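Local coordinates for protein YcaO (Methanopyrus kandleri, PDB 6CI7) that binds ATP-type nucleotides together with magnesium and, as a YcaO-family protein, probably uses ATP to activate a peptide backbone amide, at residues H144-S149 with A354-I359; Q160-V165 with E319-V324; V165-S170 with V216-A221; P181-V186 with R203-L208. All coordinates share one frame; numbering follows the deposited sequence.

Contact 1: residues H144-S149 with A354-I359; sequences HTNGLS and ASEYVI. With ACP (phosphomethylphosphonic acid adenylate ester), chain G.
With CG swung away from the backbone N (chi1 -174°), Asn-146 sends its amide to meet Glu-356 coming from the opposite direction, while His-144, its CG held between the backbone N and the carbonyl carbon (chi1 63°), turns its imidazole toward the same carboxylate. The two oxygens of Glu-356 are shared out. Asn-146 ND2 gives Glu-356 OE2 a nearly straight hydrogen bond of 2.8 Å, on the anti side of that oxygen and within the amide plane. His-144 NE2 makes a weak, bent hydrogen bond of 3.2 Å to Glu-356 OE1, the ring and carboxylate planes standing 88° apart. The far ring nitrogen, His-144 ND1, accepts a hydrogen bond from the backbone N of Asn-146 at 3.1 Å, almost in the ring plane, which fixes the rotation of the imidazole. Ile-359 covers the apolar side: its CD1 lies over one face of the ring and reaches Asn-146 CB at 3.6 Å, and its CG2 packs on His-144 CB at 3.8 Å. One water accepts from Asn-146 ND2 and donates to Ser-355 O, joining the loop 354-359 to the amide. Thr-145 to Leu-148 form a type II beta turn leading into strand 148-150, with Gly-147 where a side chain would jam against the preceding carbonyl; its N bonds to Glu-164, a magnesium ligand. Arg-350 forms a salt bridge to Glu-356 OE2. A buried carboxylate met by histidine, asparagine and arginine is likely to stay ionised, with ND1 acting as acceptor and NE2 carrying the proton.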
# COMPACT_ATOMS: atom_id res chain seq x y z
N HIS A 144 -4.69 10.28 -5.97
CA HIS A 144 -4.45 8.84 -5.80
C HIS A 144 -4.62 8.43 -4.33
O HIS A 144 -4.98 9.27 -3.49
CB HIS A 144 -3.08 8.43 -6.34
CG HIS A 144 -1.93 9.07 -5.63
ND1 HIS A 144 -1.59 8.75 -4.33
CD2 HIS A 144 -1.05 10.01 -6.04
CE1 HIS A 144 -0.54 9.47 -3.97
NE2 HIS A 144 -0.19 10.24 -4.99
N THR A 145 -4.34 7.16 -4.04
CA THR A 145 -4.63 6.54 -2.74
C THR A 145 -3.39 6.02 -2.01
O THR A 145 -3.51 5.33 -0.99
CB THR A 145 -5.63 5.37 -2.92
OG1 THR A 145 -5.11 4.43 -3.86
CG2 THR A 145 -6.97 5.89 -3.44
N ASN A 146 -2.21 6.33 -2.52
CA ASN A 146 -0.96 5.94 -1.87
C ASN A 146 -0.76 6.68 -0.53
O ASN A 146 -0.83 7.91 -0.47
CB ASN A 146 0.22 6.19 -2.81
CG ASN A 146 1.53 5.67 -2.26
OD1 ASN A 146 1.63 4.51 -1.86
ND2 ASN A 146 2.55 6.54 -2.21
N GLY A 147 -0.53 5.91 0.53
CA GLY A 147 -0.37 6.45 1.88
C GLY A 147 -1.62 6.41 2.74
O GLY A 147 -1.58 6.68 3.94
N LEU A 148 -2.73 6.06 2.10
CA LEU A 148 -4.03 6.04 2.73
C LEU A 148 -4.24 4.74 3.48
O LEU A 148 -3.95 3.67 2.97
CB LEU A 148 -5.04 6.18 1.62
CG LEU A 148 -6.51 6.44 1.85
CD1 LEU A 148 -6.69 7.79 2.52
CD2 LEU A 148 -7.15 6.41 0.47
N SER A 149 -4.74 4.82 4.71
CA SER A 149 -4.89 3.62 5.52
C SER A 149 -5.89 3.76 6.64
O SER A 149 -5.95 4.79 7.30
CB SER A 149 -3.54 3.17 6.08
OG SER A 149 -3.68 2.02 6.87
N ALA A 354 9.41 11.08 -1.04
CA ALA A 354 9.22 9.71 -1.51
C ALA A 354 8.75 9.74 -2.95
O ALA A 354 7.90 10.55 -3.31
CB ALA A 354 8.22 8.95 -0.65
N SER A 355 9.33 8.86 -3.76
CA SER A 355 8.93 8.76 -5.15
C SER A 355 7.60 8.02 -5.31
O SER A 355 7.34 7.01 -4.64
CB SER A 355 10.00 8.09 -5.99
OG SER A 355 9.62 8.11 -7.35
N GLU A 356 6.77 8.55 -6.21
CA GLU A 356 5.51 7.92 -6.60
C GLU A 356 5.46 7.79 -8.12
O GLU A 356 4.39 7.88 -8.73
CB GLU A 356 4.33 8.72 -6.04
CG GLU A 356 4.14 8.56 -4.53
CD GLU A 356 3.14 9.54 -3.93
OE1 GLU A 356 2.93 10.64 -4.49
OE2 GLU A 356 2.58 9.21 -2.87
N TYR A 357 6.63 7.54 -8.71
CA TYR A 357 6.81 7.45 -10.16
C TYR A 357 5.88 6.44 -10.86
O TYR A 357 5.39 6.71 -11.97
CB TYR A 357 8.29 7.18 -10.47
CG TYR A 357 8.61 7.02 -11.95
CD1 TYR A 357 8.81 8.14 -12.77
CD2 TYR A 357 8.73 5.74 -12.52
CE1 TYR A 357 9.11 7.99 -14.13
CE2 TYR A 357 9.03 5.58 -13.87
CZ TYR A 357 9.22 6.71 -14.66
OH TYR A 357 9.52 6.54 -15.99
N VAL A 358 5.65 5.30 -10.21
CA VAL A 358 4.76 4.24 -10.74
C VAL A 358 3.28 4.65 -10.81
O VAL A 358 2.50 4.00 -11.50
CB VAL A 358 4.91 2.91 -9.97
CG1 VAL A 358 6.28 2.31 -10.22
CG2 VAL A 358 4.68 3.10 -8.47
N ILE A 359 2.91 5.70 -10.08
CA ILE A 359 1.54 6.23 -10.10
C ILE A 359 1.39 7.34 -11.14
O ILE A 359 0.39 7.37 -11.87
CB ILE A 359 1.06 6.70 -8.70
CG1 ILE A 359 1.16 5.53 -7.70
CG2 ILE A 359 -0.37 7.24 -8.76
CD1 ILE A 359 1.11 5.95 -6.26
PG ACP G . -3.37 -1.54 -1.62
O1G ACP G . -3.24 -0.10 -0.90
O2G ACP G . -4.92 -1.82 -1.96
O3G ACP G . -2.59 -1.49 -2.87
PB ACP G . -3.50 -2.86 1.00
O1B ACP G . -3.02 -1.47 1.67
O2B ACP G . -4.93 -2.79 0.60
C3B ACP G . -2.68 -2.91 -0.60
PA ACP G . -4.57 -4.75 2.96
O1A ACP G . -3.97 -5.49 4.13
O2A ACP G . -5.45 -5.58 2.06
O3A ACP G . -3.36 -4.09 2.07
O5' ACP G . -5.42 -3.56 3.62
C5' ACP G . -6.72 -3.08 3.24
C4' ACP G . -7.15 -1.97 4.22
O4' ACP G . -7.73 -2.59 5.38
C3' ACP G . -5.99 -1.12 4.76
O3' ACP G . -6.46 0.20 5.09
C2' ACP G . -5.60 -1.88 6.00
O2' ACP G . -4.90 -1.11 6.95
C1' ACP G . -6.94 -2.32 6.54
N9 ACP G . -6.82 -3.53 7.37
C8 ACP G . -6.32 -4.70 6.94
N7 ACP G . -6.31 -5.62 7.94
C5 ACP G . -6.81 -5.02 9.03
C6 ACP G . -7.09 -5.43 10.43
N6 ACP G . -6.82 -6.70 10.84
N1 ACP G . -7.62 -4.51 11.27
C2 ACP G . -7.90 -3.25 10.85
N3 ACP G . -7.67 -2.80 9.60
C4 ACP G . -7.14 -3.64 8.65
O HOH W 1 5.77 6.37 -2.33

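Contact 2: residues Q160-V165 with E319-V324. With MG (magnesium ion), chain H; ACP (phosphomethylphosphonic acid adenylate ester), chain G.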
# COMPACT_ATOMS: atom_id res chain seq x y z
N GLN A 160 0.77 1.10 8.61
CA GLN A 160 0.42 0.50 7.34
C GLN A 160 0.58 1.47 6.17
O GLN A 160 1.14 1.12 5.13
CB GLN A 160 -0.99 -0.09 7.41
CG GLN A 160 -1.20 -1.29 6.50
CD GLN A 160 -1.77 -0.89 5.16
OE1 GLN A 160 -2.29 0.22 4.99
NE2 GLN A 160 -1.68 -1.80 4.19
N GLY A 161 0.13 2.71 6.38
CA GLY A 161 0.21 3.76 5.36
C GLY A 161 1.63 4.15 5.02
O GLY A 161 1.94 4.37 3.84
N LEU A 162 2.49 4.21 6.05
CA LEU A 162 3.92 4.55 5.91
C LEU A 162 4.67 3.47 5.14
O LEU A 162 5.44 3.76 4.23
CB LEU A 162 4.56 4.78 7.29
CG LEU A 162 5.97 5.38 7.38
CD1 LEU A 162 6.09 6.75 6.71
CD2 LEU A 162 6.45 5.45 8.83
N LEU A 163 4.42 2.21 5.49
CA LEU A 163 4.99 1.07 4.79
C LEU A 163 4.57 1.00 3.32
O LEU A 163 5.35 0.60 2.45
CB LEU A 163 4.66 -0.21 5.53
CG LEU A 163 5.36 -0.41 6.90
CD1 LEU A 163 4.85 -1.66 7.59
CD2 LEU A 163 6.90 -0.43 6.80
N GLU A 164 3.34 1.44 3.03
CA GLU A 164 2.82 1.52 1.67
C GLU A 164 3.62 2.54 0.86
O GLU A 164 3.98 2.27 -0.31
CB GLU A 164 1.33 1.85 1.69
CG GLU A 164 0.66 2.00 0.34
CD GLU A 164 -0.86 2.06 0.45
OE1 GLU A 164 -1.42 3.14 0.20
OE2 GLU A 164 -1.48 1.03 0.83
N VAL A 165 3.91 3.68 1.49
CA VAL A 165 4.69 4.76 0.89
C VAL A 165 6.12 4.30 0.58
O VAL A 165 6.64 4.62 -0.49
CB VAL A 165 4.72 6.04 1.78
CG1 VAL A 165 5.66 7.09 1.20
CG2 VAL A 165 3.32 6.65 1.91
N GLU A 319 9.56 4.05 15.79
CA GLU A 319 10.77 3.53 15.14
C GLU A 319 10.75 3.65 13.62
O GLU A 319 11.74 4.07 13.01
CB GLU A 319 11.06 2.09 15.60
CG GLU A 319 11.67 1.99 17.00
CD GLU A 319 12.45 0.71 17.23
OE1 GLU A 319 13.69 0.79 17.39
OE2 GLU A 319 11.85 -0.39 17.24
N LEU A 320 9.61 3.29 13.01
CA LEU A 320 9.47 3.36 11.55
C LEU A 320 9.49 4.81 11.08
O LEU A 320 10.12 5.12 10.08
CB LEU A 320 8.19 2.65 11.07
CG LEU A 320 8.13 1.12 11.22
CD1 LEU A 320 6.68 0.68 11.28
CD2 LEU A 320 8.87 0.39 10.12
N VAL A 321 8.82 5.69 11.82
CA VAL A 321 8.84 7.13 11.51
C VAL A 321 10.28 7.69 11.52
O VAL A 321 10.68 8.41 10.59
CB VAL A 321 7.89 7.92 12.45
CG1 VAL A 321 8.15 9.43 12.37
CG2 VAL A 321 6.43 7.62 12.10
N GLU A 322 11.05 7.31 12.55
CA GLU A 322 12.44 7.75 12.71
C GLU A 322 13.28 7.32 11.51
O GLU A 322 13.96 8.15 10.88
CB GLU A 322 13.03 7.21 14.02
CG GLU A 322 12.56 7.95 15.26
CD GLU A 322 13.03 7.31 16.56
OE1 GLU A 322 13.54 6.16 16.54
OE2 GLU A 322 12.90 7.97 17.61
N ARG A 323 13.20 6.02 11.20
CA ARG A 323 13.91 5.43 10.07
C ARG A 323 13.58 6.14 8.76
O ARG A 323 14.49 6.41 7.98
CB ARG A 323 13.62 3.92 9.95
CG ARG A 323 14.12 3.06 11.11
CD ARG A 323 15.63 3.10 11.25
NE ARG A 323 16.10 2.32 12.39
CZ ARG A 323 17.28 1.69 12.45
NH1 ARG A 323 18.13 1.70 11.42
NH2 ARG A 323 17.60 1.02 13.56
N VAL A 324 12.30 6.48 8.54
CA VAL A 324 11.89 7.21 7.33
C VAL A 324 12.46 8.62 7.32
O VAL A 324 13.03 9.05 6.32
CB VAL A 324 10.34 7.21 7.10
CG1 VAL A 324 9.97 7.98 5.84
CG2 VAL A 324 9.80 5.79 6.97
MG MG H . -3.73 0.55 0.84
PG ACP G . -3.37 -1.54 -1.62
O1G ACP G . -3.24 -0.10 -0.90
O2G ACP G . -4.92 -1.82 -1.96
O3G ACP G . -2.59 -1.49 -2.87
PB ACP G . -3.50 -2.86 1.00
O1B ACP G . -3.02 -1.47 1.67
O2B ACP G . -4.93 -2.79 0.60
C3B ACP G . -2.68 -2.91 -0.60
PA ACP G . -4.57 -4.75 2.96
O1A ACP G . -3.97 -5.49 4.13
O2A ACP G . -5.45 -5.58 2.06
O3A ACP G . -3.36 -4.09 2.07
O5' ACP G . -5.42 -3.56 3.62
C5' ACP G . -6.72 -3.08 3.24
C4' ACP G . -7.15 -1.97 4.22
O4' ACP G . -7.73 -2.59 5.38
C3' ACP G . -5.99 -1.12 4.76
O3' ACP G . -6.46 0.20 5.09
C2' ACP G . -5.60 -1.88 6.00
O2' ACP G . -4.90 -1.11 6.95
C1' ACP G . -6.94 -2.32 6.54
N9 ACP G . -6.82 -3.53 7.37
C8 ACP G . -6.32 -4.70 6.94
N7 ACP G . -6.31 -5.62 7.94
C5 ACP G . -6.81 -5.02 9.03
C6 ACP G . -7.09 -5.43 10.43
N6 ACP G . -6.82 -6.70 10.84
N1 ACP G . -7.62 -4.51 11.27
C2 ACP G . -7.90 -3.25 10.85
N3 ACP G . -7.67 -2.80 9.60
C4 ACP G . -7.14 -3.64 8.65
O HOH W 2 -3.58 1.10 2.83
O HOH W 3 -5.80 0.16 1.13
O HOH W 4 -4.21 2.68 0.53
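Leu-162 drives both of its methyls into helix 313-325, and this is where the contact is tight. Leu-162 CD1 and Val-324 CG2 meet tip to tip at 3.8 Å, while the other branch, CD2, settles against the backbone between Leu-320 and Val-321, 3.8 Å from Val-321 N and 3.9 Å from Val-321 CG2. CG of Leu-162 lies anti to the backbone N (chi1 -170°), which carries the fork across to the other helix. Val-349 and Val-351 of strand 346-351 also touch Leu-162. The flank is looser: Leu-163 crosses Leu-320 at about a right angle, and the two touch through one pair of methyls, CD2 to CD2 at 3.9 Å. The helix segments run roughly parallel, 29° apart with axes 10.7 Å from each other, and helix 154-176 is amphipathic, its apolar side in the core and its polar side lining the nucleotide and magnesium site of the YcaO fold. On that wetter side Glu-164 OE2 binds the magnesium ion at 2.3 Å, beside two phosphate oxygens and three waters. Gln-160, bent at its second torsion, points NE2 at ACP O1B in a straight bond of 2.9 Å; its OE1 lies 2.7 Å from a magnesium-bound water that can donate to it, and also accepts from Ser-149 OG. With an alanine replacing Gln-160, O1B would probably lose this donor and the water be held less firmly.

Contact 3: residues V165-S170 with V216-A221. With ACP (phosphomethylphosphonic acid adenylate ester), chain G.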
# COMPACT_ATOMS: atom_id res chain seq x y z
N VAL A 165 3.91 3.68 1.49
CA VAL A 165 4.69 4.76 0.89
C VAL A 165 6.12 4.30 0.58
O VAL A 165 6.64 4.62 -0.49
CB VAL A 165 4.72 6.04 1.78
CG1 VAL A 165 5.66 7.09 1.20
CG2 VAL A 165 3.32 6.65 1.91
N VAL A 166 6.73 3.53 1.50
CA VAL A 166 8.08 2.98 1.29
C VAL A 166 8.04 1.96 0.16
O VAL A 166 8.89 1.97 -0.73
CB VAL A 166 8.66 2.35 2.59
CG1 VAL A 166 10.01 1.68 2.35
CG2 VAL A 166 8.77 3.40 3.70
N GLU A 167 7.02 1.11 0.18
CA GLU A 167 6.80 0.12 -0.86
C GLU A 167 6.77 0.74 -2.25
O GLU A 167 7.47 0.27 -3.16
CB GLU A 167 5.51 -0.63 -0.55
CG GLU A 167 5.07 -1.67 -1.56
CD GLU A 167 3.60 -2.03 -1.39
OE1 GLU A 167 3.19 -2.36 -0.25
OE2 GLU A 167 2.86 -1.97 -2.39
N ARG A 168 6.00 1.82 -2.43
CA ARG A 168 5.87 2.42 -3.77
C ARG A 168 7.09 3.26 -4.14
O ARG A 168 7.39 3.41 -5.32
CB ARG A 168 4.55 3.21 -3.94
CG ARG A 168 3.30 2.48 -3.49
CD ARG A 168 2.63 1.64 -4.55
NE ARG A 168 1.66 0.71 -3.96
CZ ARG A 168 0.45 1.04 -3.49
NH1 ARG A 168 0.00 2.30 -3.53
NH2 ARG A 168 -0.34 0.10 -2.97
N ASP A 169 7.81 3.75 -3.13
CA ASP A 169 9.12 4.38 -3.34
C ASP A 169 10.15 3.41 -3.92
O ASP A 169 10.85 3.75 -4.88
CB ASP A 169 9.67 5.02 -2.06
CG ASP A 169 10.99 5.79 -2.31
OD1 ASP A 169 10.93 6.94 -2.81
OD2 ASP A 169 12.08 5.22 -2.03
N SER A 170 10.24 2.21 -3.35
CA SER A 170 11.16 1.18 -3.83
C SER A 170 10.83 0.73 -5.25
O SER A 170 11.72 0.60 -6.10
CB SER A 170 11.15 -0.02 -2.90
OG SER A 170 11.83 0.29 -1.69
N VAL A 216 13.55 -1.56 6.93
CA VAL A 216 12.35 -1.93 6.15
C VAL A 216 12.76 -2.70 4.88
O VAL A 216 13.58 -2.24 4.10
CB VAL A 216 11.46 -0.70 5.80
CG1 VAL A 216 10.21 -1.09 4.99
CG2 VAL A 216 11.05 0.04 7.06
N TYR A 217 12.16 -3.88 4.71
CA TYR A 217 12.32 -4.71 3.52
C TYR A 217 11.12 -4.55 2.59
O TYR A 217 9.97 -4.43 3.05
CB TYR A 217 12.49 -6.18 3.94
CG TYR A 217 13.72 -6.38 4.80
CD1 TYR A 217 15.00 -6.33 4.23
CD2 TYR A 217 13.61 -6.57 6.18
CE1 TYR A 217 16.14 -6.48 5.02
CE2 TYR A 217 14.74 -6.72 6.97
CZ TYR A 217 16.00 -6.67 6.38
OH TYR A 217 17.14 -6.82 7.15
N VAL A 218 11.39 -4.53 1.28
CA VAL A 218 10.36 -4.45 0.25
C VAL A 218 10.52 -5.66 -0.67
O VAL A 218 11.62 -5.95 -1.16
CB VAL A 218 10.42 -3.13 -0.56
CG1 VAL A 218 9.24 -3.01 -1.51
CG2 VAL A 218 10.43 -1.91 0.35
N VAL A 219 9.42 -6.38 -0.89
CA VAL A 219 9.42 -7.60 -1.69
C VAL A 219 8.45 -7.47 -2.86
O VAL A 219 7.32 -7.01 -2.70
CB VAL A 219 9.12 -8.84 -0.83
CG1 VAL A 219 8.91 -10.10 -1.68
CG2 VAL A 219 10.22 -9.06 0.19
N GLY A 220 8.90 -7.89 -4.03
CA GLY A 220 8.07 -7.95 -5.23
C GLY A 220 7.84 -9.39 -5.64
O GLY A 220 8.74 -10.24 -5.52
N ALA A 221 6.62 -9.68 -6.09
CA ALA A 221 6.30 -10.96 -6.68
C ALA A 221 5.78 -10.71 -8.09
O ALA A 221 4.89 -9.86 -8.29
CB ALA A 221 5.27 -11.71 -5.83
PG ACP G . -3.37 -1.54 -1.62
O1G ACP G . -3.24 -0.10 -0.90
O2G ACP G . -4.92 -1.82 -1.96
O3G ACP G . -2.59 -1.49 -2.87
PB ACP G . -3.50 -2.86 1.00
O1B ACP G . -3.02 -1.47 1.67
O2B ACP G . -4.93 -2.79 0.60
C3B ACP G . -2.68 -2.91 -0.60
PA ACP G . -4.57 -4.75 2.96
O1A ACP G . -3.97 -5.49 4.13
O2A ACP G . -5.45 -5.58 2.06
O3A ACP G . -3.36 -4.09 2.07
O5' ACP G . -5.42 -3.56 3.62
C5' ACP G . -6.72 -3.08 3.24
C4' ACP G . -7.15 -1.97 4.22
O4' ACP G . -7.73 -2.59 5.38
C3' ACP G . -5.99 -1.12 4.76
O3' ACP G . -6.46 0.20 5.09
C2' ACP G . -5.60 -1.88 6.00
O2' ACP G . -4.90 -1.11 6.95
C1' ACP G . -6.94 -2.32 6.54
N9 ACP G . -6.82 -3.53 7.37
C8 ACP G . -6.32 -4.70 6.94
N7 ACP G . -6.31 -5.62 7.94
C5 ACP G . -6.81 -5.02 9.03
C6 ACP G . -7.09 -5.43 10.43
N6 ACP G . -6.82 -6.70 10.84
N1 ACP G . -7.62 -4.51 11.27
C2 ACP G . -7.90 -3.25 10.85
N3 ACP G . -7.67 -2.80 9.60
C4 ACP G . -7.14 -3.64 8.65
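Helix 154-176, which carries nucleotide and magnesium ligands, here lies across strand 217-224, the middle strand of a three-stranded antiparallel sheet, at 61° with the short axes 8.6 Å apart. Val-218 carries most of the contact. Its CG2 presses on Ser-170 OG at 3.3 Å, and its CG1 lies 4.0 Å from Glu-167 CA, so the two branches spread over one helical turn. Just before the strand, Val-216 meets Val-166 tip to tip through their CG1 methyls at 3.8 Å. Ser-170 OG, though packed on a methyl, is hydrogen-bonded to the carbonyl of Pro-210. Replacing Val-218 with an alanine would probably open a gap beneath Ser-170 and Glu-167 and weaken the seating of the helix on the sheet. Arg-168 points away from the sheet and, bent at its second torsion (chi2 -90°), brings NH2 to 2.8 Å from ACP O3G, the phosphate lying at the edge of the guanidinium near its plane. Glu-167, at the margin of the contact, takes a weak hydrogen bond on OE2 from Arg-168 NE at 3.3 Å within a salt bridge. Valine packing thus backs a helix on which Glu-167 may steady Arg-168, and the arginine is likely to offset negative charge on the terminal phosphate.

Contact 4: residues P181-V186 with R203-L208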
# COMPACT_ATOMS: atom_id res chain seq x y z
N PRO A 181 16.39 -6.14 -9.64
CA PRO A 181 16.59 -6.58 -8.24
C PRO A 181 16.90 -8.08 -8.14
O PRO A 181 16.48 -8.82 -9.02
CB PRO A 181 15.25 -6.25 -7.57
CG PRO A 181 14.26 -6.17 -8.67
CD PRO A 181 15.00 -5.69 -9.88
N PRO A 182 17.63 -8.51 -7.09
CA PRO A 182 17.96 -9.94 -6.91
C PRO A 182 16.73 -10.83 -6.61
O PRO A 182 15.73 -10.35 -6.06
CB PRO A 182 18.90 -9.93 -5.69
CG PRO A 182 18.52 -8.71 -4.92
CD PRO A 182 18.15 -7.69 -5.97
N GLU A 183 16.80 -12.11 -6.98
CA GLU A 183 15.78 -13.09 -6.60
C GLU A 183 15.84 -13.30 -5.09
O GLU A 183 16.93 -13.32 -4.50
CB GLU A 183 16.01 -14.42 -7.35
CG GLU A 183 15.03 -15.54 -6.99
CD GLU A 183 15.10 -16.73 -7.93
OE1 GLU A 183 16.16 -17.40 -7.98
OE2 GLU A 183 14.09 -17.02 -8.61
N LEU A 184 14.67 -13.42 -4.46
CA LEU A 184 14.60 -13.74 -3.04
C LEU A 184 14.19 -15.19 -2.81
O LEU A 184 13.17 -15.65 -3.33
CB LEU A 184 13.68 -12.78 -2.29
CG LEU A 184 13.53 -12.99 -0.78
CD1 LEU A 184 14.83 -12.70 -0.02
CD2 LEU A 184 12.41 -12.10 -0.27
N GLU A 185 15.00 -15.88 -2.02
CA GLU A 185 14.82 -17.30 -1.76
C GLU A 185 14.21 -17.46 -0.39
O GLU A 185 14.66 -16.83 0.57
CB GLU A 185 16.18 -18.01 -1.85
CG GLU A 185 16.12 -19.41 -2.41
CD GLU A 185 17.28 -19.74 -3.34
OE1 GLU A 185 18.45 -19.48 -2.97
OE2 GLU A 185 17.01 -20.27 -4.44
N VAL A 186 13.15 -18.27 -0.30
CA VAL A 186 12.38 -18.45 0.94
C VAL A 186 12.15 -19.94 1.24
O VAL A 186 12.39 -20.79 0.37
CB VAL A 186 11.02 -17.68 0.90
CG1 VAL A 186 11.23 -16.17 0.71
CG2 VAL A 186 10.08 -18.25 -0.15
N ARG A 203 4.62 -19.28 -13.58
CA ARG A 203 5.65 -19.07 -12.58
C ARG A 203 5.29 -17.94 -11.63
O ARG A 203 4.60 -16.99 -12.01
CB ARG A 203 7.02 -18.80 -13.22
CG ARG A 203 7.77 -20.07 -13.61
CD ARG A 203 9.12 -20.18 -12.93
NE ARG A 203 10.18 -19.46 -13.65
CZ ARG A 203 11.45 -19.40 -13.26
NH1 ARG A 203 11.85 -19.99 -12.14
NH2 ARG A 203 12.33 -18.72 -13.99
N VAL A 204 5.74 -18.07 -10.39
CA VAL A 204 5.64 -17.01 -9.41
C VAL A 204 7.04 -16.83 -8.89
O VAL A 204 7.61 -17.76 -8.31
CB VAL A 204 4.65 -17.33 -8.26
CG1 VAL A 204 4.73 -16.27 -7.18
CG2 VAL A 204 3.22 -17.43 -8.78
N GLU A 205 7.59 -15.64 -9.09
CA GLU A 205 8.96 -15.34 -8.66
C GLU A 205 9.07 -14.18 -7.70
O GLU A 205 8.39 -13.16 -7.86
CB GLU A 205 9.84 -15.09 -9.87
CG GLU A 205 10.18 -16.36 -10.61
CD GLU A 205 11.18 -16.09 -11.69
OE1 GLU A 205 12.39 -16.10 -11.37
OE2 GLU A 205 10.75 -15.86 -12.84
N LEU A 206 9.94 -14.34 -6.70
CA LEU A 206 10.13 -13.33 -5.65
C LEU A 206 11.40 -12.50 -5.83
O LEU A 206 12.44 -13.01 -6.26
CB LEU A 206 10.13 -13.98 -4.26
CG LEU A 206 8.84 -14.65 -3.78
CD1 LEU A 206 9.17 -15.39 -2.50
CD2 LEU A 206 7.71 -13.66 -3.55
N ARG A 207 11.29 -11.21 -5.50
CA ARG A 207 12.40 -10.27 -5.60
C ARG A 207 12.55 -9.48 -4.31
O ARG A 207 11.55 -9.13 -3.69
CB ARG A 207 12.19 -9.29 -6.76
CG ARG A 207 12.04 -9.90 -8.14
CD ARG A 207 13.27 -10.68 -8.59
NE ARG A 207 13.04 -11.30 -9.89
CZ ARG A 207 12.83 -12.59 -10.10
NH1 ARG A 207 12.82 -13.46 -9.10
NH2 ARG A 207 12.64 -13.02 -11.34
N LEU A 208 13.78 -9.19 -3.92
CA LEU A 208 14.04 -8.20 -2.88
C LEU A 208 14.41 -6.87 -3.51
O LEU A 208 15.48 -6.72 -4.10
CB LEU A 208 15.11 -8.69 -1.89
CG LEU A 208 15.32 -7.87 -0.60
CD1 LEU A 208 14.18 -8.04 0.41
CD2 LEU A 208 16.66 -8.21 0.04
O HOH W 5 14.53 -9.11 -11.21
O HOH W 6 11.39 -16.86 -6.93
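Two backbone bonds tie the strands around the single bridge of Glu-183 with Arg-207: Leu-208 N to Pro-182 O at 3.1 Å and Leu-184 N to Leu-206 O at 2.9 Å. Arg-207, bent at its second torsion (chi2 -62°), turns back so that NH1 grips Leu-206 O at 2.9 Å from the opposite face of the carbonyl plane, and its CD lies 3.5 Å from Pro-182 O across the contact. On the apolar side Val-186 CG2 touches Leu-206 CD1 at 3.8 Å, the side chains crossing at about a right angle. Farther out, Arg-207 NH2 holds Glu-205 OE1 at 3.1 Å from above the carboxylate; Arg-203 faces Glu-205 OE2 with its guanidinium, by charge alone, and Glu-183 OE2 makes only a long ion pair with Arg-207 NH1. Glu-183 OE2 and Glu-205 OE1 are 3.4 Å apart, a like-charge approach that Arg-207 probably compensates. One water joins Glu-183 OE2 to Leu-206 N; another lies between Pro-181 O and Arg-207 NE, its bond to NE weak. Strand 183-185 crosses strand 203-208 at 102°; it pairs in parallel with strand 298-300, whereas strand 203-209 edges the antiparallel sheet beside strand 217-224, with helix 241-260 against Leu-184 and Leu-206.

Contacts 2 and 3 take successive turns of helix 154-176 and are both buried and apolar; Val-216 bridges them by touching Leu-163 and Leu-320. Contact 1 is also mostly buried but polar, and it reaches the same helix through Gly-147 N to Glu-164 and Ser-355 N to Asp-169. Contact 4 lies farthest from the centre of the chain, away from the nucleotide, yet is still largely buried; it mixes backbone bridging with an ion network that opens to solvent at Arg-203. It joins contact 3 through neighbouring strands 203-209 and 217-224, whereas about 12 Å separates its nearest atoms from those of contacts 1 and 2.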